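Local coordinates for protein transcriptional regulator, LysR family (Vibrio cholerae, PDB 3SZP) that activates virulence genes in Vibrio cholerae as a LysR-type transcriptional regulator, probably by binding their promoter DNA through a winged helix-turn-helix domain, at residues Leu43-Leu47 with Thr58-Phe64; Met266-Lys271 with Ile282-Ile286. All coordinates share one frame; numbering follows the deposited sequence.

Interactions 1 and 2 belong to the two functional parts of a LysR-type regulator. Residues 43-47 with 58-64 pack in the winged helix-turn-helix region, where the wing meets the long helix 59-83. Residues 266-271 with 282-286 pack a strand against helix 276-287 in the substrate-binding-type region. The two contacts follow one another along the chain. Their centres are 44 Å apart and their nearest atoms about 30 Å apart, so they do not touch. Interaction 1 lies beside a second subunit of the four-chain assembly, whereas no other chain of the assembly touches the segments of interaction 2.

Interaction 1. Residues Leu43-Leu47 with Thr58-Phe64; sequences LNLRL and TEAGERF
Thr58 turns OG1 between its backbone N and carbonyl carbon (chi1 60°), which brings the hydroxyl to Arg46 O. Thr58 OG1 donates to Arg46 O at 2.7 Å, tilted 29° from the carbonyl plane. Thr58 OG1 in turn accepts from Gly61 N at 2.9 Å, the capping bond that makes Thr58 the N-cap of helix 59-83. One hydroxyl thus caps the helix and ties it to the loop. Thr58 N gives a nearly straight bond to Leu47 O at 3.0 Å. Gly61 CA also lies against Leu47 O, in a CA-H...O contact of 3.2 Å. The backbones are in close contact there.

These bonds close the base of the wing in the winged helix-turn-helix domain. Strands 48-51 and 54-57 form the hairpin between the two segments. One turn further along the helix, three leucines meet the Phe64 ring. Leu43 CD1 sits over one face, offset toward the rim, in a CH-pi contact 4.2 Å from the Phe64 ring centroid. Leu45 CD1 comes to the edge, 3.9 Å from Phe64 CE2. Leu47 CD2 approaches obliquely, 3.5 Å from Phe64 CD2, and also packs on Ala60. Phe9 of helix 3-15 touches both Leu47 and Phe64. Ile82 of the second subunit also packs on Phe64.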
loop_
_atom_site.group_PDB
_atom_site.type_symbol
_atom_site.label_atom_id
_atom_site.label_comp_id
_atom_site.label_asym_id
_atom_site.label_seq_id
_atom_site.Cartn_x
_atom_site.Cartn_y
_atom_site.Cartn_z
ATOM N N LEU A 43 -6.127 -2.997 -25.620
ATOM C CA LEU A 43 -7.572 -3.126 -25.391
ATOM C C LEU A 43 -8.209 -1.781 -25.067
ATOM O O LEU A 43 -9.432 -1.659 -25.027
ATOM C CB LEU A 43 -7.839 -4.077 -24.219
ATOM C CG LEU A 43 -7.240 -5.484 -24.319
ATOM C CD1 LEU A 43 -7.400 -6.229 -23.011
ATOM C CD2 LEU A 43 -7.900 -6.260 -25.449
ATOM N N ASN A 44 -7.372 -0.782 -24.799
ATOM C CA ASN A 44 -7.841 0.466 -24.213
ATOM C C ASN A 44 -8.691 0.193 -22.994
ATOM O O ASN A 44 -9.739 0.785 -22.824
ATOM C CB ASN A 44 -8.631 1.267 -25.240
ATOM C CG ASN A 44 -7.746 1.816 -26.327
ATOM O OD1 ASN A 44 -6.638 2.284 -26.061
ATOM N ND2 ASN A 44 -8.217 1.753 -27.564
ATOM N N LEU A 45 -8.235 -0.737 -22.165
ATOM C CA LEU A 45 -8.945 -1.119 -20.953
ATOM C C LEU A 45 -7.975 -1.379 -19.823
ATOM O O LEU A 45 -6.998 -2.100 -19.998
ATOM C CB LEU A 45 -9.772 -2.381 -21.176
ATOM C CG LEU A 45 -11.086 -2.230 -21.935
ATOM C CD1 LEU A 45 -11.676 -3.611 -22.215
ATOM C CD2 LEU A 45 -12.063 -1.373 -21.162
ATOM N N ARG A 46 -8.252 -0.805 -18.665
ATOM C CA ARG A 46 -7.506 -1.123 -17.459
ATOM C C ARG A 46 -8.013 -2.466 -16.954
ATOM O O ARG A 46 -9.208 -2.658 -16.774
ATOM C CB ARG A 46 -7.716 -0.028 -16.406
ATOM C CG ARG A 46 -6.865 -0.129 -15.143
ATOM C CD ARG A 46 -7.126 1.103 -14.259
ATOM N NE ARG A 46 -6.470 1.017 -12.963
ATOM C CZ ARG A 46 -5.189 1.323 -12.731
ATOM N NH1 ARG A 46 -4.398 1.745 -13.719
ATOM N NH2 ARG A 46 -4.694 1.208 -11.500
ATOM N N LEU A 47 -7.098 -3.396 -16.730
ATOM C CA LEU A 47 -7.462 -4.751 -16.298
ATOM C C LEU A 47 -7.186 -5.021 -14.821
ATOM O O LEU A 47 -7.880 -5.816 -14.205
ATOM C CB LEU A 47 -6.738 -5.811 -17.136
ATOM C CG LEU A 47 -7.128 -5.866 -18.610
ATOM C CD1 LEU A 47 -6.295 -6.916 -19.300
ATOM C CD2 LEU A 47 -8.623 -6.159 -18.787
ATOM N N THR A 58 -10.011 -5.139 -12.206
ATOM C CA THR A 58 -11.091 -4.214 -12.496
ATOM C C THR A 58 -12.267 -5.089 -12.912
ATOM O O THR A 58 -12.122 -6.317 -12.946
ATOM C CB THR A 58 -10.702 -3.268 -13.627
ATOM O OG1 THR A 58 -10.420 -4.034 -14.808
ATOM C CG2 THR A 58 -9.453 -2.463 -13.229
ATOM N N GLU A 59 -13.409 -4.481 -13.240
ATOM C CA GLU A 59 -14.542 -5.245 -13.760
ATOM C C GLU A 59 -14.141 -5.887 -15.079
ATOM O O GLU A 59 -14.416 -7.047 -15.314
ATOM C CB GLU A 59 -15.777 -4.355 -13.971
ATOM C CG GLU A 59 -16.097 -3.468 -12.778
ATOM C CD GLU A 59 -17.373 -2.635 -12.965
ATOM O OE1 GLU A 59 -17.838 -2.052 -11.974
ATOM O OE2 GLU A 59 -17.909 -2.566 -14.096
ATOM N N ALA A 60 -13.502 -5.106 -15.937
ATOM C CA ALA A 60 -12.988 -5.603 -17.208
ATOM C C ALA A 60 -11.992 -6.743 -16.981
ATOM O O ALA A 60 -12.096 -7.789 -17.616
ATOM C CB ALA A 60 -12.346 -4.484 -17.989
ATOM N N GLY A 61 -11.045 -6.548 -16.065
ATOM C CA GLY A 61 -10.075 -7.592 -15.762
ATOM C C GLY A 61 -10.788 -8.866 -15.325
ATOM O O GLY A 61 -10.405 -9.982 -15.707
ATOM N N GLU A 62 -11.835 -8.684 -14.528
ATOM C CA GLU A 62 -12.613 -9.782 -13.986
ATOM C C GLU A 62 -13.290 -10.577 -15.104
ATOM O O GLU A 62 -13.291 -11.800 -15.101
ATOM C CB GLU A 62 -13.654 -9.228 -13.013
ATOM C CG GLU A 62 -14.074 -10.177 -11.915
ATOM C CD GLU A 62 -12.951 -10.479 -10.922
ATOM O OE1 GLU A 62 -12.899 -9.837 -9.841
ATOM O OE2 GLU A 62 -12.131 -11.377 -11.214
ATOM N N ARG A 63 -13.853 -9.861 -16.065
ATOM C CA ARG A 63 -14.497 -10.467 -17.220
ATOM C C ARG A 63 -13.481 -11.224 -18.104
ATOM O O ARG A 63 -13.753 -12.336 -18.561
ATOM C CB ARG A 63 -15.215 -9.376 -18.023
ATOM C CG ARG A 63 -15.960 -9.856 -19.241
ATOM C CD ARG A 63 -17.304 -10.467 -18.874
ATOM N NE ARG A 63 -17.924 -11.046 -20.056
ATOM C CZ ARG A 63 -18.695 -10.370 -20.906
ATOM N NH1 ARG A 63 -18.969 -9.077 -20.700
ATOM N NH2 ARG A 63 -19.206 -10.998 -21.964
ATOM N N PHE A 64 -12.316 -10.627 -18.336
ATOM C CA PHE A 64 -11.286 -11.285 -19.144
ATOM C C PHE A 64 -10.764 -12.566 -18.487
ATOM O O PHE A 64 -10.630 -13.601 -19.148
ATOM C CB PHE A 64 -10.133 -10.333 -19.481
ATOM C CG PHE A 64 -10.395 -9.467 -20.689
ATOM C CD1 PHE A 64 -10.118 -9.944 -21.970
ATOM C CD2 PHE A 64 -10.925 -8.191 -20.548
ATOM C CE1 PHE A 64 -10.344 -9.167 -23.091
ATOM C CE2 PHE A 64 -11.161 -7.397 -21.654
ATOM C CZ PHE A 64 -10.872 -7.895 -22.945
#

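Interaction 2. Residues Met266-Lys271 with Ile282-Ile286; sequences MLYNHK and IDFVI
Strand 266-268 and helix 282-286 run nearly antiparallel, with 159° between their directions and 10.7 Å between their axes. Side chains span the distance. Ile282 reaches from the helix to the Tyr268 ring and lays both its branches along it. Ile282 CG2 lies over a face, near the hydroxyl end, in a CH-pi contact 4.1 Å from the Tyr268 ring centroid. Ile282 CD1 touches the CB end of the ring, 3.3 Å from Tyr268 CD2. Tyr268 places CG between its backbone N and carbonyl carbon (chi1 52°), which turns this face to Ile282.

Met266 extends through its first two torsions and bends at the last, which carries CE to the helix. Met266 CE meets Val285 CG1 at 3.5 Å, a tight carbon contact, and also reaches Ile286 CG1. The sulfur lies beside Val285 as well.

Past the strand, Lys271 slides along Ile282, with Lys271 CG 3.9 Å from Ile282 CD1. Lys271 NZ then forms a salt bridge of 2.6 Å with Asp283 OD1. The ammonium meets the carboxylate on its syn side, 18° out of plane. This charged pair borders the apolar contact.

The contact lies in the LysR substrate-binding domain, which has a periplasmic-binding-protein type fold. Strand 262-268 lies between strands 140-144 and 153-166 in the mixed sheet. Helix 276-287 packs on this sheet, where Val285 touches Phe142 and Ile157. Phe284 turns to the neighbouring helix 102-116 and meets Phe113 edge-to-face.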
loop_
_atom_site.group_PDB
_atom_site.type_symbol
_atom_site.label_atom_id
_atom_site.label_comp_id
_atom_site.label_asym_id
_atom_site.label_seq_id
_atom_site.Cartn_x
_atom_site.Cartn_y
_atom_site.Cartn_z
ATOM N N MET A 266 17.858 -36.917 -5.307
ATOM C CA MET A 266 17.215 -36.672 -6.584
ATOM C C MET A 266 15.845 -37.328 -6.532
ATOM O O MET A 266 15.727 -38.477 -6.131
ATOM C CB MET A 266 18.020 -37.298 -7.719
ATOM C CG MET A 266 17.312 -37.316 -9.072
ATOM S SD MET A 266 18.406 -37.789 -10.453
ATOM C CE MET A 266 18.993 -39.376 -9.854
ATOM N N LEU A 267 14.812 -36.589 -6.925
ATOM C CA LEU A 267 13.462 -37.114 -6.923
ATOM C C LEU A 267 12.912 -36.981 -8.324
ATOM O O LEU A 267 13.225 -36.017 -9.020
ATOM C CB LEU A 267 12.571 -36.337 -5.952
ATOM C CG LEU A 267 13.120 -35.876 -4.597
ATOM C CD1 LEU A 267 11.924 -35.537 -3.707
ATOM C CD2 LEU A 267 13.950 -36.939 -3.924
ATOM N N TYR A 268 12.105 -37.957 -8.737
ATOM C CA TYR A 268 11.504 -37.969 -10.065
ATOM C C TYR A 268 10.326 -38.916 -10.109
ATOM O O TYR A 268 10.198 -39.797 -9.265
ATOM C CB TYR A 268 12.522 -38.405 -11.113
ATOM C CG TYR A 268 13.233 -39.705 -10.783
ATOM C CD1 TYR A 268 14.297 -39.731 -9.891
ATOM C CD2 TYR A 268 12.841 -40.900 -11.366
ATOM C CE1 TYR A 268 14.955 -40.906 -9.591
ATOM C CE2 TYR A 268 13.490 -42.085 -11.072
ATOM C CZ TYR A 268 14.549 -42.079 -10.184
ATOM O OH TYR A 268 15.200 -43.260 -9.883
ATOM N N ASN A 269 9.461 -38.727 -11.099
ATOM C CA ASN A 269 8.382 -39.663 -11.368
ATOM C C ASN A 269 8.932 -40.959 -11.961
ATOM O O ASN A 269 9.893 -40.936 -12.735
ATOM C CB ASN A 269 7.369 -39.029 -12.311
ATOM C CG ASN A 269 6.501 -37.990 -11.623
ATOM O OD1 ASN A 269 5.372 -38.284 -11.227
ATOM N ND2 ASN A 269 7.025 -36.766 -11.473
ATOM N N HIS A 270 8.329 -42.087 -11.595
ATOM C CA HIS A 270 8.818 -43.394 -12.030
ATOM C C HIS A 270 9.194 -43.381 -13.503
ATOM O O HIS A 270 8.533 -42.737 -14.312
ATOM C CB HIS A 270 7.787 -44.493 -11.770
ATOM C CG HIS A 270 8.282 -45.866 -12.110
ATOM N ND1 HIS A 270 9.408 -46.415 -11.533
ATOM C CD2 HIS A 270 7.820 -46.791 -12.984
ATOM C CE1 HIS A 270 9.609 -47.624 -12.027
ATOM N NE2 HIS A 270 8.660 -47.876 -12.909
ATOM N N LYS A 271 10.256 -44.094 -13.853
ATOM C CA LYS A 271 10.770 -44.038 -15.217
ATOM C C LYS A 271 9.831 -44.624 -16.278
ATOM O O LYS A 271 10.006 -44.358 -17.467
ATOM C CB LYS A 271 12.174 -44.651 -15.310
ATOM C CG LYS A 271 13.281 -43.710 -14.808
ATOM C CD LYS A 271 14.666 -44.112 -15.321
ATOM C CE LYS A 271 15.206 -45.338 -14.603
ATOM N NZ LYS A 271 16.522 -45.759 -15.151
ATOM N N ILE A 282 18.314 -39.014 -15.720
ATOM C CA ILE A 282 18.273 -39.783 -14.488
ATOM C C ILE A 282 19.397 -40.828 -14.431
ATOM O O ILE A 282 20.118 -40.919 -13.430
ATOM C CB ILE A 282 16.907 -40.468 -14.331
ATOM C CG1 ILE A 282 15.813 -39.421 -14.115
ATOM C CG2 ILE A 282 16.928 -41.476 -13.178
ATOM C CD1 ILE A 282 14.407 -40.020 -14.120
ATOM N N ASP A 283 19.546 -41.612 -15.499
ATOM C CA ASP A 283 20.601 -42.621 -15.568
ATOM C C ASP A 283 21.984 -41.981 -15.521
ATOM O O ASP A 283 22.936 -42.556 -14.989
ATOM C CB ASP A 283 20.480 -43.451 -16.848
ATOM C CG ASP A 283 19.391 -44.511 -16.761
ATOM O OD1 ASP A 283 18.838 -44.714 -15.655
ATOM O OD2 ASP A 283 19.108 -45.165 -17.800
ATOM N N PHE A 284 22.104 -40.796 -16.100
ATOM C CA PHE A 284 23.375 -40.102 -16.087
ATOM C C PHE A 284 23.767 -39.727 -14.655
ATOM O O PHE A 284 24.883 -40.002 -14.215
ATOM C CB PHE A 284 23.317 -38.858 -16.959
ATOM C CG PHE A 284 24.662 -38.214 -17.189
ATOM C CD1 PHE A 284 25.499 -38.671 -18.200
ATOM C CD2 PHE A 284 25.087 -37.157 -16.403
ATOM C CE1 PHE A 284 26.732 -38.073 -18.425
ATOM C CE2 PHE A 284 26.319 -36.563 -16.624
ATOM C CZ PHE A 284 27.144 -37.031 -17.634
ATOM N N VAL A 285 22.847 -39.108 -13.928
ATOM C CA VAL A 285 23.112 -38.756 -12.536
ATOM C C VAL A 285 23.525 -39.993 -11.736
ATOM O O VAL A 285 24.569 -40.006 -11.080
ATOM C CB VAL A 285 21.889 -38.111 -11.872
ATOM C CG1 VAL A 285 22.133 -37.935 -10.390
ATOM C CG2 VAL A 285 21.569 -36.774 -12.544
ATOM N N ILE A 286 22.714 -41.038 -11.819
ATOM C CA ILE A 286 22.977 -42.270 -11.095
ATOM C C ILE A 286 24.390 -42.800 -11.326
ATOM O O ILE A 286 25.029 -43.313 -10.398
ATOM C CB ILE A 286 21.976 -43.352 -11.489
ATOM C CG1 ILE A 286 20.623 -43.059 -10.844
ATOM C CG2 ILE A 286 22.497 -44.733 -11.103
ATOM C CD1 ILE A 286 19.550 -44.043 -11.218
#